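Local coordinates for protein L-lysine 6-monooxygenase involved in desferrioxamine biosynthesis (Erwinia amylovora CFBP1430, PDB 5O8P) that probably catalyses the FAD- and NADPH-dependent N-hydroxylation of cadaverine, a step in making the siderophore desferrioxamine, at residues B[125-137]-B[146-158]. Sequence-based numbering, arbitrary orientation.
Sequences YVSYDDNLQCYRV and KQQEWLAHRLVLG. With FAD (flavin-adenine dinucleotide), chain C.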
ATOM      1  N   TYR B 125     -49.638  -9.064  11.079  1.00 41.47           N
ATOM      2  CA  TYR B 125     -50.455  -9.352   9.902  1.00 43.19           C
ATOM      3  C   TYR B 125     -50.602  -8.092   9.047  1.00 38.99           C
ATOM      4  O   TYR B 125     -50.643  -6.974   9.567  1.00 38.58           O
ATOM      5  CB  TYR B 125     -51.823  -9.871  10.350  1.00 48.47           C
ATOM      6  CG  TYR B 125     -52.690 -10.483   9.258  1.00 56.67           C
ATOM      7  CD1 TYR B 125     -52.349 -11.709   8.660  1.00 56.80           C
ATOM      8  CD2 TYR B 125     -53.886  -9.851   8.847  1.00 61.13           C
ATOM      9  CE1 TYR B 125     -53.160 -12.281   7.680  1.00 59.61           C
ATOM     10  CE2 TYR B 125     -54.700 -10.406   7.864  1.00 61.60           C
ATOM     11  CZ  TYR B 125     -54.339 -11.619   7.284  1.00 63.67           C
ATOM     12  OH  TYR B 125     -55.150 -12.164   6.313  1.00 61.60           O
ATOM     13  N   VAL B 126     -50.653  -8.283   7.734  1.00 34.74           N
ATOM     14  CA  VAL B 126     -50.909  -7.205   6.788  1.00 33.53           C
ATOM     15  C   VAL B 126     -52.001  -7.665   5.840  1.00 32.49           C
ATOM     16  O   VAL B 126     -52.041  -8.830   5.468  1.00 32.17           O
ATOM     17  CB  VAL B 126     -49.647  -6.837   5.970  1.00 33.64           C
ATOM     18  CG1 VAL B 126     -49.939  -5.686   5.028  1.00 32.61           C
ATOM     19  CG2 VAL B 126     -48.489  -6.475   6.888  1.00 34.87           C
ATOM     20  N   SER B 127     -52.877  -6.750   5.451  1.00 32.77           N
ATOM     21  CA  SER B 127     -53.978  -7.065   4.547  1.00 34.43           C
ATOM     22  C   SER B 127     -54.347  -5.842   3.719  1.00 34.77           C
ATOM     23  O   SER B 127     -54.021  -4.712   4.103  1.00 30.53           O
ATOM     24  CB  SER B 127     -55.186  -7.559   5.347  1.00 36.04           C
ATOM     25  OG  SER B 127     -55.488  -6.658   6.402  1.00 36.36           O
ATOM     26  N   TYR B 128     -54.999  -6.084   2.579  1.00 36.92           N
ATOM     27  CA  TYR B 128     -55.463  -5.014   1.696  1.00 38.78           C
ATOM     28  C   TYR B 128     -56.937  -4.775   1.910  1.00 39.01           C
ATOM     29  O   TYR B 128     -57.755  -5.667   1.697  1.00 40.34           O
ATOM     30  CB  TYR B 128     -55.218  -5.343   0.218  1.00 41.17           C
ATOM     31  CG  TYR B 128     -55.533  -4.182  -0.717  1.00 41.79           C
ATOM     32  CD1 TYR B 128     -54.762  -3.016  -0.693  1.00 41.88           C
ATOM     33  CD2 TYR B 128     -56.615  -4.231  -1.600  1.00 41.58           C
ATOM     34  CE1 TYR B 128     -55.031  -1.944  -1.520  1.00 43.43           C
ATOM     35  CE2 TYR B 128     -56.900  -3.157  -2.441  1.00 43.76           C
ATOM     36  CZ  TYR B 128     -56.101  -2.014  -2.396  1.00 45.63           C
ATOM     37  OH  TYR B 128     -56.373  -0.951  -3.229  1.00 50.36           O
ATOM     38  N   ASP B 129     -57.266  -3.556   2.315  1.00 41.40           N
ATOM     39  CA  ASP B 129     -58.646  -3.139   2.529  1.00 46.01           C
ATOM     40  C   ASP B 129     -59.265  -2.688   1.208  1.00 47.29           C
ATOM     41  O   ASP B 129     -58.922  -1.621   0.706  1.00 49.39           O
ATOM     42  CB  ASP B 129     -58.658  -2.003   3.549  1.00 46.48           C
ATOM     43  CG  ASP B 129     -60.021  -1.759   4.133  1.00 44.98           C
ATOM     44  OD1 ASP B 129     -60.996  -1.546   3.346  1.00 45.61           O
ATOM     45  OD2 ASP B 129     -60.077  -1.774   5.392  1.00 44.26           O
ATOM     46  N   ASP B 130     -60.167  -3.489   0.645  1.00 50.81           N
ATOM     47  CA  ASP B 130     -60.776  -3.164  -0.658  1.00 55.25           C
ATOM     48  C   ASP B 130     -61.589  -1.871  -0.612  1.00 57.37           C
ATOM     49  O   ASP B 130     -61.597  -1.110  -1.575  1.00 56.42           O
ATOM     50  CB  ASP B 130     -61.680  -4.294  -1.158  1.00 59.16           C
ATOM     51  CG  ASP B 130     -60.923  -5.561  -1.457  1.00 64.57           C
ATOM     52  OD1 ASP B 130     -60.016  -5.540  -2.321  1.00 66.19           O
ATOM     53  OD2 ASP B 130     -61.258  -6.591  -0.838  1.00 72.11           O
ATOM     54  N   ASN B 131     -62.251  -1.634   0.520  1.00 60.26           N
ATOM     55  CA  ASN B 131     -63.131  -0.478   0.693  1.00 61.94           C
ATOM     56  C   ASN B 131     -62.359   0.832   0.885  1.00 57.94           C
ATOM     57  O   ASN B 131     -62.686   1.828   0.244  1.00 57.93           O
ATOM     58  CB  ASN B 131     -64.131  -0.738   1.834  1.00 66.72           C
ATOM     59  CG  ASN B 131     -65.200  -1.783   1.458  1.00 72.39           C
ATOM     60  OD1 ASN B 131     -66.065  -2.112   2.271  1.00 76.65           O
ATOM     61  ND2 ASN B 131     -65.144  -2.305   0.226  1.00 70.24           N
ATOM     62  N   LEU B 132     -61.331   0.829   1.733  1.00 57.36           N
ATOM     63  CA  LEU B 132     -60.441   2.000   1.891  1.00 54.55           C
ATOM     64  C   LEU B 132     -59.384   2.125   0.779  1.00 51.63           C
ATOM     65  O   LEU B 132     -58.748   3.167   0.657  1.00 52.13           O
ATOM     66  CB  LEU B 132     -59.732   1.982   3.254  1.00 53.77           C
ATOM     67  CG  LEU B 132     -60.507   2.408   4.499  1.00 57.34           C
ATOM     68  CD1 LEU B 132     -59.705   2.068   5.749  1.00 57.46           C
ATOM     69  CD2 LEU B 132     -60.853   3.893   4.498  1.00 58.90           C
ATOM     70  N   GLN B 133     -59.189   1.070  -0.013  1.00 52.01           N
ATOM     71  CA  GLN B 133     -58.194   1.040  -1.101  1.00 54.92           C
ATOM     72  C   GLN B 133     -56.732   1.241  -0.637  1.00 49.82           C
ATOM     73  O   GLN B 133     -55.928   1.849  -1.339  1.00 53.37           O
ATOM     74  CB  GLN B 133     -58.581   2.026  -2.227  1.00 62.27           C
ATOM     75  CG  GLN B 133     -59.753   1.552  -3.075  1.00 68.09           C
ATOM     76  CD  GLN B 133     -59.320   0.561  -4.139  1.00 65.66           C
ATOM     77  OE1 GLN B 133     -58.765   0.948  -5.169  1.00 55.04           O
ATOM     78  NE2 GLN B 133     -59.560  -0.726  -3.890  1.00 68.11           N
ATOM     79  N   CYS B 134     -56.393   0.696   0.530  1.00 45.25           N
ATOM     80  CA  CYS B 134     -55.053   0.819   1.095  1.00 43.36           C
ATOM     81  C   CYS B 134     -54.672  -0.410   1.937  1.00 37.77           C
ATOM     82  O   CYS B 134     -55.460  -1.345   2.073  1.00 38.09           O
ATOM     83  CB  CYS B 134     -54.973   2.095   1.931  1.00 45.90           C
ATOM     84  SG  CYS B 134     -55.697   1.932   3.577  1.00 64.48           S
ATOM     85  N   TYR B 135     -53.453  -0.402   2.479  1.00 34.63           N
ATOM     86  CA  TYR B 135     -52.931  -1.528   3.265  1.00 33.46           C
ATOM     87  C   TYR B 135     -53.123  -1.294   4.769  1.00 33.95           C
ATOM     88  O   TYR B 135     -52.965  -0.175   5.278  1.00 31.50           O
ATOM     89  CB  TYR B 135     -51.461  -1.811   2.918  1.00 31.67           C
ATOM     90  CG  TYR B 135     -51.304  -2.437   1.541  1.00 31.54           C
ATOM     91  CD1 TYR B 135     -51.474  -3.810   1.353  1.00 32.28           C
ATOM     92  CD2 TYR B 135     -51.027  -1.653   0.426  1.00 30.62           C
ATOM     93  CE1 TYR B 135     -51.362  -4.390   0.093  1.00 32.07           C
ATOM     94  CE2 TYR B 135     -50.919  -2.215  -0.839  1.00 31.76           C
ATOM     95  CZ  TYR B 135     -51.082  -3.587  -1.008  1.00 32.22           C
ATOM     96  OH  TYR B 135     -50.966  -4.129  -2.271  1.00 30.29           O
ATOM     97  N   ARG B 136     -53.475  -2.370   5.466  1.00 34.98           N
ATOM     98  CA  ARG B 136     -53.758  -2.343   6.899  1.00 35.68           C
ATOM     99  C   ARG B 136     -52.730  -3.222   7.573  1.00 32.22           C
ATOM    100  O   ARG B 136     -52.696  -4.414   7.307  1.00 33.27           O
ATOM    101  CB  ARG B 136     -55.176  -2.886   7.129  1.00 40.57           C
ATOM    102  CG  ARG B 136     -55.607  -3.050   8.567  1.00 44.77           C
ATOM    103  CD  ARG B 136     -57.047  -3.563   8.660  1.00 48.03           C
ATOM    104  NE  ARG B 136     -57.982  -2.673   7.957  1.00 49.95           N
ATOM    105  CZ  ARG B 136     -58.420  -1.502   8.426  1.00 50.54           C
ATOM    106  NH1 ARG B 136     -58.035  -1.032   9.625  1.00 50.58           N
ATOM    107  NH2 ARG B 136     -59.260  -0.780   7.676  1.00 51.11           N
ATOM    108  N   VAL B 137     -51.905  -2.636   8.432  1.00 31.02           N
ATOM    109  CA  VAL B 137     -50.769  -3.325   9.076  1.00 32.11           C
ATOM    110  C   VAL B 137     -51.054  -3.488  10.565  1.00 34.30           C
ATOM    111  O   VAL B 137     -51.092  -2.494  11.282  1.00 33.32           O
ATOM    112  CB  VAL B 137     -49.472  -2.491   8.915  1.00 31.34           C
ATOM    113  CG1 VAL B 137     -48.305  -3.098   9.683  1.00 30.71           C
ATOM    114  CG2 VAL B 137     -49.134  -2.326   7.447  1.00 30.86           C
ATOM    115  N   LYS B 146     -49.920  -4.412  23.537  1.00 28.77           N
ATOM    116  CA  LYS B 146     -50.990  -3.604  22.938  1.00 30.03           C
ATOM    117  C   LYS B 146     -51.088  -3.766  21.421  1.00 32.65           C
ATOM    118  O   LYS B 146     -50.074  -3.683  20.736  1.00 41.15           O
ATOM    119  CB  LYS B 146     -50.751  -2.133  23.265  1.00 29.52           C
ATOM    120  CG  LYS B 146     -51.789  -1.178  22.690  1.00 30.94           C
ATOM    121  CD  LYS B 146     -51.628   0.213  23.260  1.00 33.36           C
ATOM    122  CE  LYS B 146     -52.778   1.103  22.817  1.00 35.47           C
ATOM    123  NZ  LYS B 146     -52.518   2.537  23.101  1.00 35.60           N
ATOM    124  N   GLN B 147     -52.299  -3.985  20.912  1.00 33.20           N
ATOM    125  CA  GLN B 147     -52.554  -4.054  19.479  1.00 35.53           C
ATOM    126  C   GLN B 147     -52.719  -2.645  18.917  1.00 36.19           C
ATOM    127  O   GLN B 147     -53.296  -1.778  19.564  1.00 36.21           O
ATOM    128  CB  GLN B 147     -53.825  -4.867  19.199  1.00 37.76           C
ATOM    129  CG  GLN B 147     -53.811  -6.292  19.745  1.00 40.19           C
ATOM    130  CD  GLN B 147     -52.766  -7.169  19.087  1.00 41.11           C
ATOM    131  OE1 GLN B 147     -52.699  -7.235  17.859  1.00 45.17           O
ATOM    132  NE2 GLN B 147     -51.944  -7.838  19.891  1.00 41.66           N
ATOM    133  N   GLN B 148     -52.194  -2.422  17.719  1.00 39.54           N
ATOM    134  CA  GLN B 148     -52.450  -1.184  16.964  1.00 42.18           C
ATOM    135  C   GLN B 148     -52.529  -1.535  15.486  1.00 40.97           C
ATOM    136  O   GLN B 148     -51.925  -2.511  15.043  1.00 38.26           O
ATOM    137  CB  GLN B 148     -51.366  -0.120  17.188  1.00 45.39           C
ATOM    138  CG  GLN B 148     -50.392  -0.402  18.321  1.00 53.41           C
ATOM    139  CD  GLN B 148     -49.367   0.700  18.510  1.00 57.45           C
ATOM    140  OE1 GLN B 148     -49.645   1.888  18.254  1.00 54.62           O
ATOM    141  NE2 GLN B 148     -48.165   0.313  18.968  1.00 52.73           N
ATOM    142  N   GLU B 149     -53.307  -0.753  14.739  1.00 43.28           N
ATOM    143  CA  GLU B 149     -53.415  -0.892  13.283  1.00 43.16           C
ATOM    144  C   GLU B 149     -52.941   0.384  12.622  1.00 39.62           C
ATOM    145  O   GLU B 149     -53.264   1.485  13.059  1.00 41.80           O
ATOM    146  CB  GLU B 149     -54.841  -1.252  12.852  1.00 47.26           C
ATOM    147  CG  GLU B 149     -55.117  -2.741  13.022  1.00 53.83           C
ATOM    148  CD  GLU B 149     -56.508  -3.191  12.593  1.00 57.72           C
ATOM    149  OE1 GLU B 149     -57.324  -2.347  12.109  1.00 58.23           O
ATOM    150  OE2 GLU B 149     -56.745  -4.425  12.739  1.00 57.50           O
ATOM    151  N   TRP B 150     -52.123   0.214  11.596  1.00 39.35           N
ATOM    152  CA  TRP B 150     -51.544   1.317  10.865  1.00 37.04           C
ATOM    153  C   TRP B 150     -52.091   1.218   9.459  1.00 39.92           C
ATOM    154  O   TRP B 150     -52.142   0.129   8.876  1.00 43.77           O
ATOM    155  CB  TRP B 150     -50.030   1.193  10.856  1.00 34.49           C
ATOM    156  CG  TRP B 150     -49.423   1.038  12.211  1.00 32.50           C
ATOM    157  CD1 TRP B 150     -49.371  -0.095  12.964  1.00 32.89           C
ATOM    158  CD2 TRP B 150     -48.762   2.047  12.969  1.00 31.21           C
ATOM    159  NE1 TRP B 150     -48.719   0.149  14.146  1.00 33.27           N
ATOM    160  CE2 TRP B 150     -48.332   1.460  14.175  1.00 32.52           C
ATOM    161  CE3 TRP B 150     -48.492   3.398  12.744  1.00 32.83           C
ATOM    162  CZ2 TRP B 150     -47.651   2.176  15.160  1.00 33.65           C
ATOM    163  CZ3 TRP B 150     -47.809   4.110  13.709  1.00 34.19           C
ATOM    164  CH2 TRP B 150     -47.397   3.500  14.909  1.00 34.35           C
ATOM    165  N   LEU B 151     -52.532   2.349   8.925  1.00 39.26           N
ATOM    166  CA  LEU B 151     -53.049   2.412   7.568  1.00 36.28           C
ATOM    167  C   LEU B 151     -52.016   3.057   6.676  1.00 34.53           C
ATOM    168  O   LEU B 151     -51.278   3.942   7.122  1.00 30.82           O
ATOM    169  CB  LEU B 151     -54.345   3.207   7.559  1.00 37.12           C
ATOM    170  CG  LEU B 151     -55.474   2.487   8.299  1.00 40.86           C
ATOM    171  CD1 LEU B 151     -56.591   3.430   8.737  1.00 44.16           C
ATOM    172  CD2 LEU B 151     -55.996   1.354   7.434  1.00 41.90           C
ATOM    173  N   ALA B 152     -51.946   2.600   5.427  1.00 36.86           N
ATOM    174  CA  ALA B 152     -50.942   3.115   4.488  1.00 37.60           C
ATOM    175  C   ALA B 152     -51.205   2.743   3.040  1.00 36.09           C
ATOM    176  O   ALA B 152     -51.645   1.626   2.729  1.00 31.89           O
ATOM    177  CB  ALA B 152     -49.553   2.629   4.877  1.00 38.99           C
ATOM    178  N   HIS B 153     -50.891   3.683   2.156  1.00 37.45           N
ATOM    179  CA  HIS B 153     -51.047   3.482   0.719  1.00 38.43           C
ATOM    180  C   HIS B 153     -49.982   2.548   0.163  1.00 37.72           C
ATOM    181  O   HIS B 153     -50.256   1.755  -0.757  1.00 34.51           O
ATOM    182  CB  HIS B 153     -51.008   4.821  -0.012  1.00 38.75           C
ATOM    183  CG  HIS B 153     -52.203   5.685   0.259  1.00 38.21           C
ATOM    184  ND1 HIS B 153     -53.417   5.472  -0.359  1.00 36.51           N
ATOM    185  CD2 HIS B 153     -52.373   6.754   1.079  1.00 37.23           C
ATOM    186  CE1 HIS B 153     -54.284   6.374   0.067  1.00 42.24           C
ATOM    187  NE2 HIS B 153     -53.677   7.160   0.944  1.00 43.89           N
ATOM    188  N   ARG B 154     -48.778   2.651   0.730  1.00 37.56           N
ATOM    189  CA  ARG B 154     -47.630   1.893   0.290  1.00 37.30           C
ATOM    190  C   ARG B 154     -46.853   1.280   1.452  1.00 36.50           C
ATOM    191  O   ARG B 154     -46.734   1.868   2.529  1.00 34.47           O
ATOM    192  CB  ARG B 154     -46.704   2.826  -0.483  1.00 40.56           C
ATOM    193  CG  ARG B 154     -47.291   3.375  -1.774  1.00 43.51           C
ATOM    194  CD  ARG B 154     -46.451   4.491  -2.320  1.00 46.83           C
ATOM    195  NE  ARG B 154     -46.967   5.743  -1.784  1.00 48.41           N
ATOM    196  CZ  ARG B 154     -47.790   6.573  -2.416  1.00 49.41           C
ATOM    197  NH1 ARG B 154     -48.207   6.322  -3.658  1.00 48.42           N
ATOM    198  NH2 ARG B 154     -48.196   7.681  -1.789  1.00 52.64           N
ATOM    199  N   LEU B 155     -46.299   0.096   1.216  1.00 36.12           N
ATOM    200  CA  LEU B 155     -45.401  -0.568   2.163  1.00 35.02           C
ATOM    201  C   LEU B 155     -44.009  -0.728   1.570  1.00 34.10           C
ATOM    202  O   LEU B 155     -43.860  -0.931   0.367  1.00 34.73           O
ATOM    203  CB  LEU B 155     -45.943  -1.959   2.484  1.00 35.42           C
ATOM    204  CG  LEU B 155     -47.359  -2.037   3.024  1.00 31.99           C
ATOM    205  CD1 LEU B 155     -47.812  -3.484   3.056  1.00 30.61           C
ATOM    206  CD2 LEU B 155     -47.404  -1.398   4.398  1.00 32.41           C
ATOM    207  N   VAL B 156     -42.991  -0.669   2.412  1.00 33.14           N
ATOM    208  CA  VAL B 156     -41.634  -0.989   1.986  1.00 34.77           C
ATOM    209  C   VAL B 156     -41.060  -1.953   3.026  1.00 35.08           C
ATOM    210  O   VAL B 156     -40.843  -1.588   4.188  1.00 33.14           O
ATOM    211  CB  VAL B 156     -40.774   0.277   1.675  1.00 36.21           C
ATOM    212  CG1 VAL B 156     -41.302   1.509   2.383  1.00 39.83           C
ATOM    213  CG2 VAL B 156     -39.294   0.093   2.003  1.00 35.47           C
ATOM    214  N   LEU B 157     -40.834  -3.191   2.577  1.00 35.73           N
ATOM    215  CA  LEU B 157     -40.426  -4.306   3.440  1.00 34.97           C
ATOM    216  C   LEU B 157     -38.900  -4.403   3.543  1.00 35.46           C
ATOM    217  O   LEU B 157     -38.249  -4.918   2.646  1.00 34.19           O
ATOM    218  CB  LEU B 157     -41.009  -5.619   2.906  1.00 31.62           C
ATOM    219  CG  LEU B 157     -42.518  -5.635   2.643  1.00 32.23           C
ATOM    220  CD1 LEU B 157     -42.996  -6.983   2.133  1.00 31.65           C
ATOM    221  CD2 LEU B 157     -43.311  -5.244   3.872  1.00 34.85           C
ATOM    222  N   GLY B 158     -38.339  -3.881   4.631  1.00 37.17           N
ATOM    223  CA  GLY B 158     -36.910  -3.964   4.910  1.00 42.08           C
ATOM    224  C   GLY B 158     -36.622  -4.900   6.068  1.00 43.95           C
ATOM    225  O   GLY B 158     -35.803  -4.587   6.926  1.00 44.69           O
TER
HETATM  226  PA  FAD C 501     -31.444  -6.144   9.120  1.00 81.94           P
HETATM  227  O1A FAD C 501     -30.430  -5.956  10.233  1.00 74.09           O
HETATM  228  O2A FAD C 501     -31.846  -7.542   8.716  1.00 70.04           O
HETATM  229  O5B FAD C 501     -32.746  -5.309   9.586  1.00 89.76           O
HETATM  230  C5B FAD C 501     -34.034  -5.902   9.720  1.00 93.35           C
HETATM  231  C4B FAD C 501     -34.816  -5.368  10.914  1.00 92.51           C
HETATM  232  O4B FAD C 501     -36.210  -5.663  10.736  1.00 91.14           O
HETATM  233  C3B FAD C 501     -34.403  -6.025  12.227  1.00 92.41           C
HETATM  234  O3B FAD C 501     -34.213  -5.003  13.215  1.00 71.22           O
HETATM  235  C2B FAD C 501     -35.541  -6.992  12.549  1.00 93.74           C
HETATM  236  O2B FAD C 501     -35.768  -7.187  13.949  1.00102.75           O
HETATM  237  C1B FAD C 501     -36.732  -6.305  11.909  1.00 89.91           C
HETATM  238  N9A FAD C 501     -37.914  -7.165  11.627  1.00 89.25           N
HETATM  239  C8A FAD C 501     -37.970  -8.346  10.978  1.00 89.69           C
HETATM  240  N7A FAD C 501     -39.253  -8.803  10.932  1.00 85.07           N
HETATM  241  C5A FAD C 501     -40.038  -7.902  11.561  1.00 83.69           C
HETATM  242  C6A FAD C 501     -41.483  -7.747  11.885  1.00 80.99           C
HETATM  243  N6A FAD C 501     -42.389  -8.684  11.514  1.00 86.95           N
HETATM  244  N1A FAD C 501     -41.871  -6.634  12.563  1.00 75.99           N
HETATM  245  C2A FAD C 501     -40.991  -5.685  12.947  1.00 77.16           C
HETATM  246  N3A FAD C 501     -39.671  -5.769  12.693  1.00 71.15           N
HETATM  247  C4A FAD C 501     -39.145  -6.825  12.016  1.00 82.70           C
HETATM  248  N1  FAD C 501     -22.829  -5.113   3.643  1.00100.83           N
HETATM  249  C2  FAD C 501     -22.020  -4.095   3.249  1.00100.06           C
HETATM  250  O2  FAD C 501     -22.319  -3.476   2.202  1.00 91.22           O
HETATM  251  N3  FAD C 501     -20.922  -3.730   3.948  1.00100.91           N
HETATM  252  C4  FAD C 501     -20.558  -4.360   5.080  1.00 95.54           C
HETATM  253  O4  FAD C 501     -19.538  -4.009   5.704  1.00 90.37           O
HETATM  254  C4X FAD C 501     -21.389  -5.484   5.578  1.00 93.34           C
HETATM  255  N5  FAD C 501     -21.080  -6.155   6.709  1.00 83.55           N
HETATM  256  C5X FAD C 501     -21.858  -7.179   7.135  1.00 95.47           C
HETATM  257  C6  FAD C 501     -21.488  -7.836   8.306  1.00103.36           C
HETATM  258  C7  FAD C 501     -22.239  -8.896   8.807  1.00104.55           C
HETATM  259  C7M FAD C 501     -21.816  -9.594  10.076  1.00 95.80           C
HETATM  260  C8  FAD C 501     -23.461  -9.329   8.069  1.00103.41           C
HETATM  261  C8M FAD C 501     -24.291 -10.472   8.588  1.00 98.10           C
HETATM  262  C9  FAD C 501     -23.839  -8.680   6.892  1.00105.69           C
HETATM  263  C9A FAD C 501     -23.090  -7.607   6.376  1.00105.54           C
HETATM  264  N10 FAD C 501     -23.440  -6.904   5.173  1.00112.87           N
HETATM  265  C10 FAD C 501     -22.587  -5.840   4.764  1.00101.91           C
HETATM  266  C1' FAD C 501     -24.632  -7.223   4.341  1.00113.15           C
HETATM  267  C2' FAD C 501     -25.858  -6.349   4.697  1.00109.04           C
HETATM  268  O2' FAD C 501     -25.474  -4.962   4.802  1.00 95.16           O
HETATM  269  C3' FAD C 501     -26.580  -6.782   5.987  1.00102.86           C
HETATM  270  O3' FAD C 501     -27.066  -8.128   5.862  1.00101.10           O
HETATM  271  C4' FAD C 501     -27.757  -5.872   6.362  1.00 97.60           C
HETATM  272  O4' FAD C 501     -27.975  -5.934   7.776  1.00 78.97           O
HETATM  273  C5' FAD C 501     -29.051  -6.252   5.649  1.00 99.50           C
HETATM  274  O5' FAD C 501     -29.915  -5.114   5.613  1.00 99.51           O
HETATM  275  P   FAD C 501     -31.358  -5.165   6.304  1.00 83.70           P
HETATM  276  O1P FAD C 501     -31.994  -3.797   6.159  1.00 76.54           O
HETATM  277  O2P FAD C 501     -32.012  -6.368   5.685  1.00 68.07           O
HETATM  278  O3P FAD C 501     -30.831  -5.358   7.832  1.00 95.50           O
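Arg136 and Leu151 form a non-hydrogen-bonded pair, their side chains running side by side, in an antiparallel beta hairpin whose strand 147-152 also joins strand 8-14 of the mixed sheet, consistent with the edge of the FAD-binding part. The hairpin shows how one face can hold a salt-bridge network on a partly apolar bed and the other a mainly apolar cluster. Tyr135 N bonds Ala152 O at 2.7 Å, and Val137 N bonds Trp150 O at 2.8 Å. Between these pairs, Arg136 starts with CG anti to its own N (chi1 175°) and bends at chi3; Leu151 CD2 lies 3.6 Å above one face of the guanidinium, offset toward its rim, and also meets Leu132 CD1 and Cys134 SG. NH1 makes a salt bridge to Glu149 OE1 at 2.9 Å, its hydrogen bond bent (138°) and the planes 54° apart. On the adjoining strand, Asp129 OD2 takes Arg136 NH2 in a nearly straight 2.6 Å salt bridge, while its OD1 accepts from Leu132 N, an Asx motif in the turn that also holds the G1 bulge of Gln133 and Cys134.

The face of Tyr135, Val137, Trp150 and Ala152 is mainly apolar. Leu155 sets CD1 against Val126 CG1 at 3.6 Å and near the Tyr135 ring, and CD2 against Val137 CG2, also at 3.6 Å. Its strand leads to Gly158 in the FAD pocket. Two carboxylates probably balance the guanidinium's charge; bonded to NH1 and NH2 separately, they limit its rotation and tie three strands together.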